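LAR_0958 cell surface adhesin (Lactobacillus reuteri, PDB 4NG0) is a cell-surface adhesin whose repeats, one of which is described here, probably help the bacterium attach to mucus. Local coordinates at residues F20-N34 with N75-Y87. Residues are numbered along the deposited sequence; the frame is centred on the assembly and turned at random.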
ATOM      1  N   PHE A  20      -0.030  -2.186  -8.014  1.00  7.44           N
ATOM      2  CA  PHE A  20       0.464  -2.085  -6.650  1.00  6.71           C
ATOM      3  C   PHE A  20       0.841  -3.461  -6.131  1.00  8.59           C
ATOM      4  O   PHE A  20       0.075  -4.418  -6.273  1.00 10.62           O
ATOM      5  CB  PHE A  20      -0.614  -1.465  -5.763  1.00  7.69           C
ATOM      6  CG  PHE A  20      -0.362  -1.634  -4.292  1.00  7.49           C
ATOM      7  CD1 PHE A  20       0.613  -0.879  -3.658  1.00  8.30           C
ATOM      8  CD2 PHE A  20      -1.117  -2.523  -3.536  1.00  8.41           C
ATOM      9  CE1 PHE A  20       0.860  -1.017  -2.292  1.00  5.16           C
ATOM     10  CE2 PHE A  20      -0.886  -2.665  -2.156  1.00  9.22           C
ATOM     11  CZ  PHE A  20       0.103  -1.913  -1.536  1.00  7.72           C
ATOM     12  N   GLU A  21       2.018  -3.555  -5.518  1.00  7.46           N
ATOM     13  CA  GLU A  21       2.515  -4.816  -4.968  1.00  9.38           C
ATOM     14  C   GLU A  21       2.613  -4.731  -3.444  1.00  8.02           C
ATOM     15  O   GLU A  21       3.473  -4.041  -2.915  1.00  8.45           O
ATOM     16  CB  GLU A  21       3.892  -5.131  -5.547  1.00 12.02           C
ATOM     17  CG  GLU A  21       3.935  -5.301  -7.066  1.00 17.06           C
ATOM     18  CD  GLU A  21       3.290  -6.595  -7.542  1.00 31.60           C
ATOM     19  OE1 GLU A  21       2.996  -7.472  -6.699  1.00 30.61           O
ATOM     20  OE2 GLU A  21       3.072  -6.732  -8.766  1.00 35.31           O
ATOM     21  N   PRO A  22       1.731  -5.436  -2.723  1.00  9.68           N
ATOM     22  CA  PRO A  22       1.705  -5.313  -1.263  0.73  8.76           C
ATOM     23  C   PRO A  22       2.993  -5.789  -0.580  1.00 10.86           C
ATOM     24  O   PRO A  22       3.270  -5.364   0.540  1.00 10.07           O
ATOM     25  CB  PRO A  22       0.507  -6.189  -0.856  0.73 12.00           C
ATOM     26  CG  PRO A  22       0.301  -7.114  -2.006  0.73 11.79           C
ATOM     27  CD  PRO A  22       0.670  -6.326  -3.223  0.73 11.85           C
ATOM     28  N   THR A  23       3.781  -6.626  -1.243  1.00 11.10           N
ATOM     29  CA  THR A  23       5.044  -7.060  -0.635  1.00 11.53           C
ATOM     30  C   THR A  23       6.117  -5.968  -0.590  1.00 11.61           C
ATOM     31  O   THR A  23       7.150  -6.141   0.051  1.00 14.23           O
ATOM     32  CB  THR A  23       5.621  -8.339  -1.307  1.00 16.82           C
ATOM     33  OG1 THR A  23       5.885  -8.084  -2.687  1.00 16.84           O
ATOM     34  CG2 THR A  23       4.647  -9.507  -1.175  1.00 19.10           C
ATOM     35  N   THR A  24       5.883  -4.846  -1.263  1.00  7.14           N
ATOM     36  CA  THR A  24       6.801  -3.713  -1.182  1.00  7.82           C
ATOM     37  C   THR A  24       6.494  -2.828   0.024  1.00  9.69           C
ATOM     38  O   THR A  24       7.262  -1.918   0.346  1.00  9.06           O
ATOM     39  CB  THR A  24       6.763  -2.832  -2.445  1.00  9.18           C
ATOM     40  OG1 THR A  24       5.444  -2.286  -2.611  1.00  8.03           O
ATOM     41  CG2 THR A  24       7.179  -3.625  -3.688  1.00  9.83           C
ATOM     42  N   VAL A  25       5.361  -3.075   0.683  1.00  8.36           N
ATOM     43  CA  VAL A  25       5.013  -2.318   1.886  1.00  8.07           C
ATOM     44  C   VAL A  25       5.856  -2.837   3.047  1.00  7.23           C
ATOM     45  O   VAL A  25       5.962  -4.047   3.252  1.00  9.54           O
ATOM     46  CB  VAL A  25       3.509  -2.436   2.226  1.00  7.99           C
ATOM     47  CG1 VAL A  25       3.174  -1.671   3.492  1.00  9.53           C
ATOM     48  CG2 VAL A  25       2.656  -1.932   1.072  1.00 10.13           C
ATOM     49  N   GLN A  26       6.487  -1.918   3.774  1.00  6.56           N
ATOM     50  CA  GLN A  26       7.382  -2.282   4.857  1.00  6.24           C
ATOM     51  C   GLN A  26       6.719  -1.969   6.182  1.00  8.91           C
ATOM     52  O   GLN A  26       6.230  -0.862   6.409  1.00  8.38           O
ATOM     53  CB  GLN A  26       8.695  -1.502   4.734  1.00  7.49           C
ATOM     54  CG  GLN A  26       9.395  -1.671   3.390  1.00  8.91           C
ATOM     55  CD  GLN A  26       9.726  -3.119   3.096  1.00 10.22           C
ATOM     56  OE1 GLN A  26      10.235  -3.834   3.957  1.00 12.29           O
ATOM     57  NE2 GLN A  26       9.412  -3.567   1.884  1.00 11.38           N
ATOM     58  N   TRP A  27       6.721  -2.950   7.063  1.00  7.87           N
ATOM     59  CA  TRP A  27       6.006  -2.848   8.324  1.00  7.98           C
ATOM     60  C   TRP A  27       6.963  -2.785   9.493  1.00 10.71           C
ATOM     61  O   TRP A  27       8.027  -3.409   9.479  1.00 11.24           O
ATOM     62  CB  TRP A  27       5.082  -4.058   8.477  1.00  7.00           C
ATOM     63  CG  TRP A  27       3.940  -4.041   7.508  1.00  7.41           C
ATOM     64  CD1 TRP A  27       3.920  -4.561   6.241  1.00  7.67           C
ATOM     65  CD2 TRP A  27       2.656  -3.449   7.723  1.00  7.63           C
ATOM     66  NE1 TRP A  27       2.687  -4.344   5.667  1.00  8.58           N
ATOM     67  CE2 TRP A  27       1.896  -3.660   6.556  1.00  7.37           C
ATOM     68  CE3 TRP A  27       2.064  -2.776   8.802  1.00  7.96           C
ATOM     69  CZ2 TRP A  27       0.581  -3.209   6.431  1.00  7.86           C
ATOM     70  CZ3 TRP A  27       0.752  -2.333   8.678  1.00  9.52           C
ATOM     71  CH2 TRP A  27       0.029  -2.553   7.501  1.00  7.99           C
ATOM     72  N   SER A  28       6.582  -2.038  10.519  1.00  8.85           N
ATOM     73  CA  SER A  28       7.444  -1.847  11.677  0.58  8.77           C
ATOM     74  C   SER A  28       6.613  -1.617  12.936  1.00  9.98           C
ATOM     75  O   SER A  28       5.427  -1.290  12.851  1.00  8.94           O
ATOM     76  CB  SER A  28       8.371  -0.655  11.419  0.58 12.92           C
ATOM     77  OG  SER A  28       9.273  -0.444  12.492  0.58 17.49           O
ATOM     78  N   GLY A  29       7.240  -1.773  14.099  1.00  9.23           N
ATOM     79  CA  GLY A  29       6.620  -1.373  15.346  1.00 10.95           C
ATOM     80  C   GLY A  29       6.227  -2.491  16.287  1.00 13.42           C
ATOM     81  O   GLY A  29       6.068  -2.265  17.489  1.00 14.19           O
ATOM     82  N   LEU A  30       6.060  -3.693  15.751  1.00  9.50           N
ATOM     83  CA  LEU A  30       5.685  -4.843  16.569  1.00  8.29           C
ATOM     84  C   LEU A  30       6.405  -6.087  16.081  1.00  9.78           C
ATOM     85  O   LEU A  30       6.109  -6.603  15.000  1.00 10.19           O
ATOM     86  CB  LEU A  30       4.170  -5.079  16.525  1.00 10.38           C
ATOM     87  CG  LEU A  30       3.639  -6.273  17.331  1.00 10.28           C
ATOM     88  CD1 LEU A  30       3.953  -6.123  18.819  1.00 12.02           C
ATOM     89  CD2 LEU A  30       2.131  -6.446  17.125  1.00 11.46           C
ATOM     90  N   LYS A  31       7.345  -6.578  16.883  1.00 10.35           N
ATOM     91  CA  LYS A  31       8.051  -7.805  16.539  1.00  8.90           C
ATOM     92  C   LYS A  31       7.058  -8.962  16.456  1.00 11.56           C
ATOM     93  O   LYS A  31       6.285  -9.196  17.391  1.00 13.31           O
ATOM     94  CB  LYS A  31       9.150  -8.085  17.568  1.00 10.51           C
ATOM     95  CG  LYS A  31       9.915  -9.372  17.334  1.00 11.47           C
ATOM     96  CD  LYS A  31      11.092  -9.485  18.290  1.00 13.56           C
ATOM     97  CE  LYS A  31      11.795 -10.825  18.160  1.00 14.74           C
ATOM     98  NZ  LYS A  31      12.979 -10.878  19.063  1.00 14.01           N
ATOM     99  N   GLY A  32       7.059  -9.653  15.318  1.00 12.59           N
ATOM    100  CA  GLY A  32       6.186 -10.793  15.112  1.00 13.69           C
ATOM    101  C   GLY A  32       4.852 -10.481  14.460  1.00 12.50           C
ATOM    102  O   GLY A  32       4.040 -11.383  14.259  1.00 16.27           O
ATOM    103  N   LEU A  33       4.617  -9.213  14.128  1.00 10.59           N
ATOM    104  CA  LEU A  33       3.417  -8.851  13.392  1.00  7.25           C
ATOM    105  C   LEU A  33       3.319  -9.686  12.127  1.00  8.83           C
ATOM    106  O   LEU A  33       4.278  -9.771  11.353  1.00 11.04           O
ATOM    107  CB  LEU A  33       3.448  -7.363  13.019  1.00  9.79           C
ATOM    108  CG  LEU A  33       2.237  -6.824  12.253  1.00  7.87           C
ATOM    109  CD1 LEU A  33       1.021  -6.683  13.154  1.00 10.88           C
ATOM    110  CD2 LEU A  33       2.587  -5.504  11.596  1.00 10.54           C
ATOM    111  N   ASN A  34       2.158 -10.300  11.924  1.00 10.23           N
ATOM    112  CA  ASN A  34       1.915 -11.132  10.753  1.00 10.92           C
ATOM    113  C   ASN A  34       1.234 -10.333   9.641  1.00  9.10           C
ATOM    114  O   ASN A  34       0.057  -9.968   9.749  1.00  9.73           O
ATOM    115  CB  ASN A  34       1.068 -12.343  11.169  1.00 11.45           C
ATOM    116  CG  ASN A  34       0.689 -13.242  10.003  1.00 16.34           C
ATOM    117  OD1 ASN A  34       1.241 -13.150   8.904  1.00 16.76           O
ATOM    118  ND2 ASN A  34      -0.264 -14.135  10.249  1.00 21.22           N
ATOM    119  N   ASN A  75      -3.543 -11.499  13.396  1.00 11.89           N
ATOM    120  CA  ASN A  75      -2.806 -11.285  14.638  1.00 10.77           C
ATOM    121  C   ASN A  75      -3.667 -11.428  15.892  1.00 11.53           C
ATOM    122  O   ASN A  75      -3.825 -10.478  16.653  1.00 12.30           O
ATOM    123  CB  ASN A  75      -2.126  -9.917  14.588  1.00 10.10           C
ATOM    124  CG  ASN A  75      -1.039  -9.863  13.541  1.00  7.93           C
ATOM    125  OD1 ASN A  75       0.106 -10.233  13.807  1.00 11.10           O
ATOM    126  ND2 ASN A  75      -1.390  -9.420  12.329  1.00 10.20           N
ATOM    127  N   PRO A  76      -4.217 -12.634  16.114  1.00 12.56           N
ATOM    128  CA  PRO A  76      -5.202 -12.858  17.182  1.00 12.94           C
ATOM    129  C   PRO A  76      -4.675 -12.656  18.598  1.00 11.48           C
ATOM    130  O   PRO A  76      -5.481 -12.487  19.520  1.00 13.19           O
ATOM    131  CB  PRO A  76      -5.615 -14.319  16.972  1.00 12.63           C
ATOM    132  CG  PRO A  76      -4.468 -14.940  16.264  1.00 13.09           C
ATOM    133  CD  PRO A  76      -3.962 -13.866  15.348  1.00 11.49           C
ATOM    134  N   ASN A  77      -3.358 -12.664  18.788  1.00  9.33           N
ATOM    135  CA  ASN A  77      -2.825 -12.449  20.128  1.00 10.67           C
ATOM    136  C   ASN A  77      -2.824 -10.986  20.523  1.00  9.49           C
ATOM    137  O   ASN A  77      -2.514 -10.642  21.663  1.00  9.69           O
ATOM    138  CB  ASN A  77      -1.424 -13.038  20.267  1.00  9.78           C
ATOM    139  CG  ASN A  77      -1.436 -14.539  20.295  1.00 10.53           C
ATOM    140  OD1 ASN A  77      -2.419 -15.156  20.717  1.00  9.88           O
ATOM    141  ND2 ASN A  77      -0.346 -15.143  19.840  1.00 10.66           N
ATOM    142  N   TYR A  78      -3.173 -10.126  19.562  1.00  9.46           N
ATOM    143  CA  TYR A  78      -3.096  -8.683  19.762  1.00 11.19           C
ATOM    144  C   TYR A  78      -4.410  -7.978  19.508  1.00  9.35           C
ATOM    145  O   TYR A  78      -5.256  -8.459  18.756  1.00 12.94           O
ATOM    146  CB  TYR A  78      -2.028  -8.073  18.844  1.00 10.41           C
ATOM    147  CG  TYR A  78      -0.662  -8.633  19.112  1.00  9.37           C
ATOM    148  CD1 TYR A  78       0.069  -8.220  20.213  1.00  9.00           C
ATOM    149  CD2 TYR A  78      -0.105  -9.591  18.275  1.00 10.85           C
ATOM    150  CE1 TYR A  78       1.326  -8.735  20.477  1.00 11.16           C
ATOM    151  CE2 TYR A  78       1.153 -10.115  18.536  1.00 11.19           C
ATOM    152  CZ  TYR A  78       1.865  -9.677  19.626  1.00 10.45           C
ATOM    153  OH  TYR A  78       3.123 -10.194  19.895  1.00 14.68           O
ATOM    154  N   ASP A  79      -4.561  -6.837  20.171  1.00 11.55           N
ATOM    155  CA  ASP A  79      -5.595  -5.867  19.849  1.00 13.06           C
ATOM    156  C   ASP A  79      -4.863  -4.683  19.252  1.00 11.22           C
ATOM    157  O   ASP A  79      -4.284  -3.872  19.977  1.00 12.09           O
ATOM    158  CB  ASP A  79      -6.358  -5.467  21.113  1.00 15.30           C
ATOM    159  CG  ASP A  79      -7.415  -4.410  20.854  1.00 20.58           C
ATOM    160  OD1 ASP A  79      -7.759  -4.170  19.677  1.00 18.95           O
ATOM    161  OD2 ASP A  79      -7.903  -3.823  21.842  1.00 22.83           O
ATOM    162  N   LEU A  80      -4.847  -4.627  17.925  1.00 10.96           N
ATOM    163  CA  LEU A  80      -4.131  -3.580  17.206  1.00 11.32           C
ATOM    164  C   LEU A  80      -4.998  -2.323  17.160  1.00 14.81           C
ATOM    165  O   LEU A  80      -5.896  -2.219  16.329  1.00 15.34           O
ATOM    166  CB  LEU A  80      -3.780  -4.052  15.787  1.00 11.39           C
ATOM    167  CG  LEU A  80      -2.968  -5.349  15.700  1.00 11.16           C
ATOM    168  CD1 LEU A  80      -2.724  -5.704  14.242  1.00 12.21           C
ATOM    169  CD2 LEU A  80      -1.649  -5.222  16.446  1.00 11.21           C
ATOM    170  N   LYS A  81      -4.721  -1.381  18.056  1.00 13.26           N
ATOM    171  CA  LYS A  81      -5.596  -0.219  18.251  1.00 12.39           C
ATOM    172  C   LYS A  81      -5.315   0.958  17.313  1.00 15.88           C
ATOM    173  O   LYS A  81      -6.209   1.764  17.062  1.00 19.62           O
ATOM    174  CB  LYS A  81      -5.520   0.271  19.689  1.00 13.80           C
ATOM    175  CG  LYS A  81      -5.953  -0.746  20.731  1.00 18.26           C
ATOM    176  CD  LYS A  81      -5.840  -0.120  22.103  1.00 25.33           C
ATOM    177  CE  LYS A  81      -6.343  -1.034  23.193  1.00 25.22           C
ATOM    178  NZ  LYS A  81      -6.156  -0.368  24.509  1.00 30.92           N
ATOM    179  N   THR A  82      -4.077   1.084  16.840  1.00 13.54           N
ATOM    180  CA  THR A  82      -3.766   2.050  15.789  1.00 15.07           C
ATOM    181  C   THR A  82      -2.960   1.373  14.698  1.00 12.88           C
ATOM    182  O   THR A  82      -2.152   0.493  14.975  1.00 13.39           O
ATOM    183  CB  THR A  82      -2.952   3.276  16.284  1.00 16.36           C
ATOM    184  OG1 THR A  82      -1.649   2.872  16.737  1.00 19.56           O
ATOM    185  CG2 THR A  82      -3.667   3.964  17.402  1.00 15.32           C
ATOM    186  N   ILE A  83      -3.194   1.790  13.456  1.00 12.57           N
ATOM    187  CA  ILE A  83      -2.347   1.405  12.339  1.00  9.14           C
ATOM    188  C   ILE A  83      -2.152   2.677  11.514  1.00 11.15           C
ATOM    189  O   ILE A  83      -3.123   3.262  11.051  1.00 16.21           O
ATOM    190  CB  ILE A  83      -2.991   0.308  11.478  1.00  7.14           C
ATOM    191  CG1 ILE A  83      -3.364  -0.913  12.336  1.00 11.97           C
ATOM    192  CG2 ILE A  83      -2.033  -0.088  10.345  1.00 10.45           C
ATOM    193  CD1 ILE A  83      -4.342  -1.861  11.672  1.00 16.42           C
ATOM    194  N   SER A  84      -0.903   3.116  11.372  1.00  9.73           N
ATOM    195  CA  SER A  84      -0.601   4.396  10.730  1.00 10.18           C
ATOM    196  C   SER A  84       0.403   4.156   9.623  1.00  8.84           C
ATOM    197  O   SER A  84       1.290   3.319   9.771  1.00 10.28           O
ATOM    198  CB  SER A  84       0.046   5.334  11.742  1.00 11.37           C
ATOM    199  OG  SER A  84      -0.606   5.247  12.999  1.00 17.35           O
ATOM    200  N   GLY A  85       0.319   4.890   8.523  1.00  6.54           N
ATOM    201  CA  GLY A  85       1.331   4.705   7.508  1.00  5.67           C
ATOM    202  C   GLY A  85       1.240   5.647   6.340  1.00  5.06           C
ATOM    203  O   GLY A  85       0.351   6.497   6.265  1.00  7.21           O
ATOM    204  N   SER A  86       2.186   5.483   5.423  1.00  5.39           N
ATOM    205  CA  SER A  86       2.270   6.273   4.204  1.00  6.30           C
ATOM    206  C   SER A  86       2.902   5.393   3.136  1.00  6.51           C
ATOM    207  O   SER A  86       3.806   4.627   3.425  1.00  8.80           O
ATOM    208  CB  SER A  86       3.124   7.528   4.443  1.00  7.37           C
ATOM    209  OG  SER A  86       3.263   8.309   3.260  1.00 12.61           O
ATOM    210  N   TYR A  87       2.422   5.496   1.900  1.00  5.76           N
ATOM    211  CA  TYR A  87       2.986   4.704   0.815  1.00  5.58           C
ATOM    212  C   TYR A  87       2.897   5.504  -0.471  1.00  4.89           C
ATOM    213  O   TYR A  87       1.836   6.006  -0.808  1.00  6.40           O
ATOM    214  CB  TYR A  87       2.250   3.365   0.656  1.00  7.64           C
ATOM    215  CG  TYR A  87       2.883   2.488  -0.400  1.00  6.02           C
ATOM    216  CD1 TYR A  87       2.590   2.664  -1.751  1.00  7.31           C
ATOM    217  CD2 TYR A  87       3.796   1.505  -0.050  1.00  5.41           C
ATOM    218  CE1 TYR A  87       3.186   1.884  -2.713  1.00  6.91           C
ATOM    219  CE2 TYR A  87       4.397   0.714  -1.005  1.00  5.97           C
ATOM    220  CZ  TYR A  87       4.089   0.913  -2.340  1.00  6.94           C
ATOM    221  OH  TYR A  87       4.679   0.128  -3.302  1.00  8.08           O
TER
HETATM  222  O   HOH W   1       3.734  -1.261  -5.573  1.00  7.34           O
HETATM  223  O   HOH W   2       4.409 -11.141  17.968  1.00 29.58           O
HETATM  224  O   HOH W   3       0.943 -12.297  15.375  1.00 18.08           O
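The carboxamide of Asn75 grips the backbone of Asn34 with both ends. Asn34 N donates to Asn75 OD1 over 2.8 Å, nearly straight (172°) and on a lone pair in the amide plane, while Asn75 ND2 returns a more bent bond to Asn34 O at 3.0 Å. Leu71 O, in helix 65-73, is a second acceptor for ND2, and a water also donates to OD1, so the buried amide is fixed in rotation. At the far end, Tyr87 OH lies 2.6 Å from Thr24 OG1, which itself donates to Glu21 O; a water links Tyr87 OH to Glu21 N. In this ubiquitin-like beta-grasp fold, strand 3-12 lies between strands 26-28 and 83-92 and takes backbone bonds from both, so these two meet through side chains: Ile83 CG2 abuts the indole edge of Trp27 at CZ3, 3.9 Å away. Tyr87 holds CG opposite its backbone N (chi1 -176°), which carries the ring to Phe20 and Val25 and the hydroxyl to Thr24. The CE1 edge of Phe20 stands over the Tyr87 face in a T-shaped pair, planes at 88°. Leu33 CD1 meets Leu80 CD1, and Leu30 CD2 sits over the centre of the Tyr78 ring in a CH-pi contact, 3.8 Å from its centroid.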